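Local coordinates for PAAR motif family protein (Pseudomonas aeruginosa, PDB 6XRF) that is probably a toxin-carrying type VI secretion effector, of which this chain is the N-terminal, alanine- and glycine-rich helical region, captured bound to two chains of another protein, at residues 6-11 against 48-53; 29-34 against 53-58. All blocks are in the same frame, centred on the assembly; numbering follows the deposited sequence.

Both contacts use helix 45-57, which lies between two others: contact 1 joins one side of it to helix 3-14, and contact 2 joins its last turn to helix 25-37. Contact 1 is the more buried and the larger, 242 Å² against 167 Å², and adds the flat face of an arginine to its aliphatic packing. Contact 2, at the C-terminal end of the helix, is partly buried and purely apolar, with one leucine meeting an isoleucine and an alanine. Gly53 belongs to both ranges. Just before it, Ala52 ties them together, its CB lying 3.6 Å from CG1 of Ile32. Chains of another protein reach both contacts.

Contact 1: 6-11 against 48-53; sequences AARLGD and AVILAG
Val49 meets the N-terminal helix first: its CG1 approaches CD1 of Leu9 at 3.8 Å, the two side chains crossing at about a right angle. CG1 is anti to the backbone N of Val49 (chi1 179°), which places this branch in front of the leucine methyl. Ile50 follows and makes the broadest contact, reaching two neighbouring residues with different branches. Its CG1 lies 4.0 Å from Leu9 CD1, and its CD1 comes 4.1 Å from Leu9 CB, at the base of that side chain. The other branch, CG2, sits 3.5 Å above the plane of the Arg8 guanidinium, over its centre. Arg8 thus lays a face, not its N-H edges, on the aliphatic surface. Its chain runs out extended from CG to NE, and a salt bridge from NE to Glu12 OE2, one turn on, helps fix the planar group. The axes of 6-11 and 48-53 come within 10.0 Å, their N-to-C directions 49° apart. Beyond the pair, Leu46 on helix 45-57 extends the packing to Ala6 and Leu9. Helix 25-37 meets another side of helix 45-57, through Ala48, Leu51 and Ala52, while side chains of another protein pack on helix 3-14 at Ala6, Ala7, Arg8 and Asp11.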
# COMPACT_ATOMS: atom_id res chain seq x y z
N ALA C 6 1.69 1.24 -11.92
CA ALA C 6 2.15 -0.06 -11.42
C ALA C 6 3.59 -0.32 -11.82
O ALA C 6 4.39 -0.83 -11.03
CB ALA C 6 1.24 -1.17 -11.93
N ALA C 7 3.96 0.03 -13.06
CA ALA C 7 5.34 -0.12 -13.49
C ALA C 7 6.25 0.84 -12.74
O ALA C 7 7.32 0.45 -12.24
CB ALA C 7 5.45 0.09 -15.00
N ARG C 8 5.85 2.11 -12.64
CA ARG C 8 6.65 3.08 -11.89
C ARG C 8 6.81 2.63 -10.44
O ARG C 8 7.92 2.64 -9.90
CB ARG C 8 6.02 4.47 -11.97
CG ARG C 8 6.89 5.59 -11.39
CD ARG C 8 6.30 6.98 -11.66
NE ARG C 8 6.80 7.96 -10.70
CZ ARG C 8 6.52 9.26 -10.72
NH1 ARG C 8 5.73 9.77 -11.66
NH2 ARG C 8 7.03 10.07 -9.80
N LEU C 9 5.71 2.23 -9.80
CA LEU C 9 5.78 1.83 -8.40
C LEU C 9 6.67 0.61 -8.22
O LEU C 9 7.60 0.62 -7.40
CB LEU C 9 4.37 1.55 -7.87
CG LEU C 9 4.21 1.43 -6.35
CD1 LEU C 9 4.86 2.58 -5.61
CD2 LEU C 9 2.72 1.35 -6.00
N GLY C 10 6.41 -0.45 -8.98
CA GLY C 10 7.22 -1.65 -8.87
C GLY C 10 8.69 -1.38 -9.13
O GLY C 10 9.56 -1.97 -8.49
N ASP C 11 8.98 -0.49 -10.08
CA ASP C 11 10.37 -0.11 -10.33
C ASP C 11 10.95 0.65 -9.15
O ASP C 11 12.05 0.33 -8.67
CB ASP C 11 10.45 0.74 -11.60
CG ASP C 11 11.87 1.11 -11.96
OD1 ASP C 11 12.61 0.23 -12.44
OD2 ASP C 11 12.25 2.28 -11.76
N ALA C 48 -1.37 7.16 -5.35
CA ALA C 48 -1.15 7.81 -4.06
C ALA C 48 0.23 7.48 -3.50
O ALA C 48 0.97 8.37 -3.07
CB ALA C 48 -2.24 7.40 -3.07
N VAL C 49 0.59 6.19 -3.50
CA VAL C 49 1.87 5.78 -2.94
C VAL C 49 3.02 6.41 -3.72
O VAL C 49 4.03 6.82 -3.13
CB VAL C 49 1.97 4.24 -2.92
CG1 VAL C 49 3.31 3.79 -2.38
CG2 VAL C 49 0.83 3.65 -2.09
N ILE C 50 2.88 6.53 -5.04
CA ILE C 50 3.91 7.16 -5.85
C ILE C 50 4.13 8.60 -5.41
O ILE C 50 5.26 9.03 -5.15
CB ILE C 50 3.55 7.07 -7.35
CG1 ILE C 50 3.93 5.70 -7.90
CG2 ILE C 50 4.23 8.18 -8.14
CD1 ILE C 50 3.12 5.27 -9.10
N LEU C 51 3.04 9.37 -5.31
CA LEU C 51 3.16 10.77 -4.92
C LEU C 51 3.77 10.91 -3.53
O LEU C 51 4.58 11.82 -3.29
CB LEU C 51 1.78 11.44 -4.98
CG LEU C 51 1.66 12.90 -4.56
CD1 LEU C 51 2.44 13.81 -5.49
CD2 LEU C 51 0.18 13.31 -4.53
N ALA C 52 3.40 10.02 -2.60
CA ALA C 52 4.00 10.04 -1.27
C ALA C 52 5.52 9.93 -1.36
O ALA C 52 6.24 10.57 -0.58
CB ALA C 52 3.42 8.90 -0.43
N GLY C 53 6.02 9.13 -2.30
CA GLY C 53 7.46 9.01 -2.47
C GLY C 53 8.08 10.21 -3.16
O GLY C 53 9.20 10.61 -2.82

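Contact 2: 29-34 against 53-58; sequences GALIGA and GSIAAG
Ile55 and Ala56, the two residues that meet Leu31, ride on a helical turn closed by the backbone bond from Ala57 N to Gly53 O, 2.8 Å long. The next bond, Gly58 N to Ser54 O at 3.0 Å, comes just as Gly58 leaves helical geometry, so the contact lies on the last turn of helix 45-57. Across it, Leu31 is the sole residue of 29-34 to touch, and it does so with both ends of its fork. CD2 meets CG2 of Ile55 at 3.5 Å, while CD1 lies against Ala56, 3.4 Å from its CB. With CG anti to the carbonyl carbon (chi1 -60°), the leucine reaches between these two neighbours; the leucine and Ile55 side chains run antiparallel alongside one another. Leu31 stands between Gly29 and Gly33, whose four-residue spacing is that of a GxxxG motif, common in transmembrane helices and consistent with a hydrophobic, membrane-directed segment here. The glycines do not touch 53-58; instead Gly33 O accepts a hydrogen bond from a polar side chain of another protein chain. That chain also packs an aromatic side chain on Leu31 and a basic one on Ile55, bordering the contact from outside. Toward the preceding turn, Leu31 also packs on Ala52, and Ser54 OG is hydrogen-bonded to Leu51 O within helix 45-57.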
# COMPACT_ATOMS: atom_id res chain seq x y z
N GLY C 29 3.45 7.47 6.73
CA GLY C 29 2.01 7.45 6.88
C GLY C 29 1.38 8.80 6.60
O GLY C 29 0.32 8.88 5.96
N ALA C 30 2.02 9.87 7.06
CA ALA C 30 1.48 11.21 6.85
C ALA C 30 1.54 11.60 5.37
O ALA C 30 0.59 12.20 4.85
CB ALA C 30 2.25 12.22 7.70
N LEU C 31 2.63 11.27 4.69
CA LEU C 31 2.74 11.60 3.27
C LEU C 31 1.73 10.81 2.45
O LEU C 31 1.08 11.36 1.55
CB LEU C 31 4.16 11.34 2.78
CG LEU C 31 5.25 12.15 3.50
CD1 LEU C 31 6.61 11.95 2.83
CD2 LEU C 31 4.90 13.63 3.55
N ILE C 32 1.58 9.51 2.74
CA ILE C 32 0.57 8.72 2.04
C ILE C 32 -0.82 9.27 2.32
O ILE C 32 -1.69 9.30 1.43
CB ILE C 32 0.68 7.24 2.45
CG1 ILE C 32 1.99 6.63 1.94
CG2 ILE C 32 -0.53 6.46 1.95
CD1 ILE C 32 2.36 5.32 2.63
N GLY C 33 -1.06 9.72 3.55
CA GLY C 33 -2.38 10.21 3.90
C GLY C 33 -2.76 11.48 3.17
O GLY C 33 -3.93 11.69 2.83
N ALA C 34 -1.78 12.36 2.92
CA ALA C 34 -2.06 13.58 2.18
C ALA C 34 -2.32 13.28 0.71
O ALA C 34 -3.23 13.86 0.10
CB ALA C 34 -0.89 14.55 2.32
N GLY C 53 6.02 9.13 -2.30
CA GLY C 53 7.46 9.01 -2.47
C GLY C 53 8.08 10.21 -3.16
O GLY C 53 9.20 10.61 -2.82
N SER C 54 7.38 10.80 -4.13
CA SER C 54 7.88 12.04 -4.72
C SER C 54 7.90 13.14 -3.67
O SER C 54 8.86 13.92 -3.59
CB SER C 54 7.02 12.44 -5.92
OG SER C 54 5.81 13.06 -5.52
N ILE C 55 6.86 13.22 -2.84
CA ILE C 55 6.86 14.17 -1.73
C ILE C 55 8.06 13.90 -0.82
O ILE C 55 8.85 14.80 -0.53
CB ILE C 55 5.54 14.09 -0.94
CG1 ILE C 55 4.38 14.58 -1.80
CG2 ILE C 55 5.65 14.89 0.36
CD1 ILE C 55 3.03 14.41 -1.15
N ALA C 56 8.20 12.65 -0.37
CA ALA C 56 9.29 12.33 0.55
C ALA C 56 10.64 12.66 -0.07
O ALA C 56 11.56 13.12 0.62
CB ALA C 56 9.23 10.86 0.95
N ALA C 57 10.78 12.46 -1.39
CA ALA C 57 12.07 12.67 -2.05
C ALA C 57 12.41 14.15 -2.14
O ALA C 57 13.58 14.53 -2.01
CB ALA C 57 12.05 12.05 -3.44
N GLY C 58 11.42 14.99 -2.38
CA GLY C 58 11.65 16.42 -2.42
C GLY C 58 11.67 17.02 -1.03
O GLY C 58 10.76 17.76 -0.65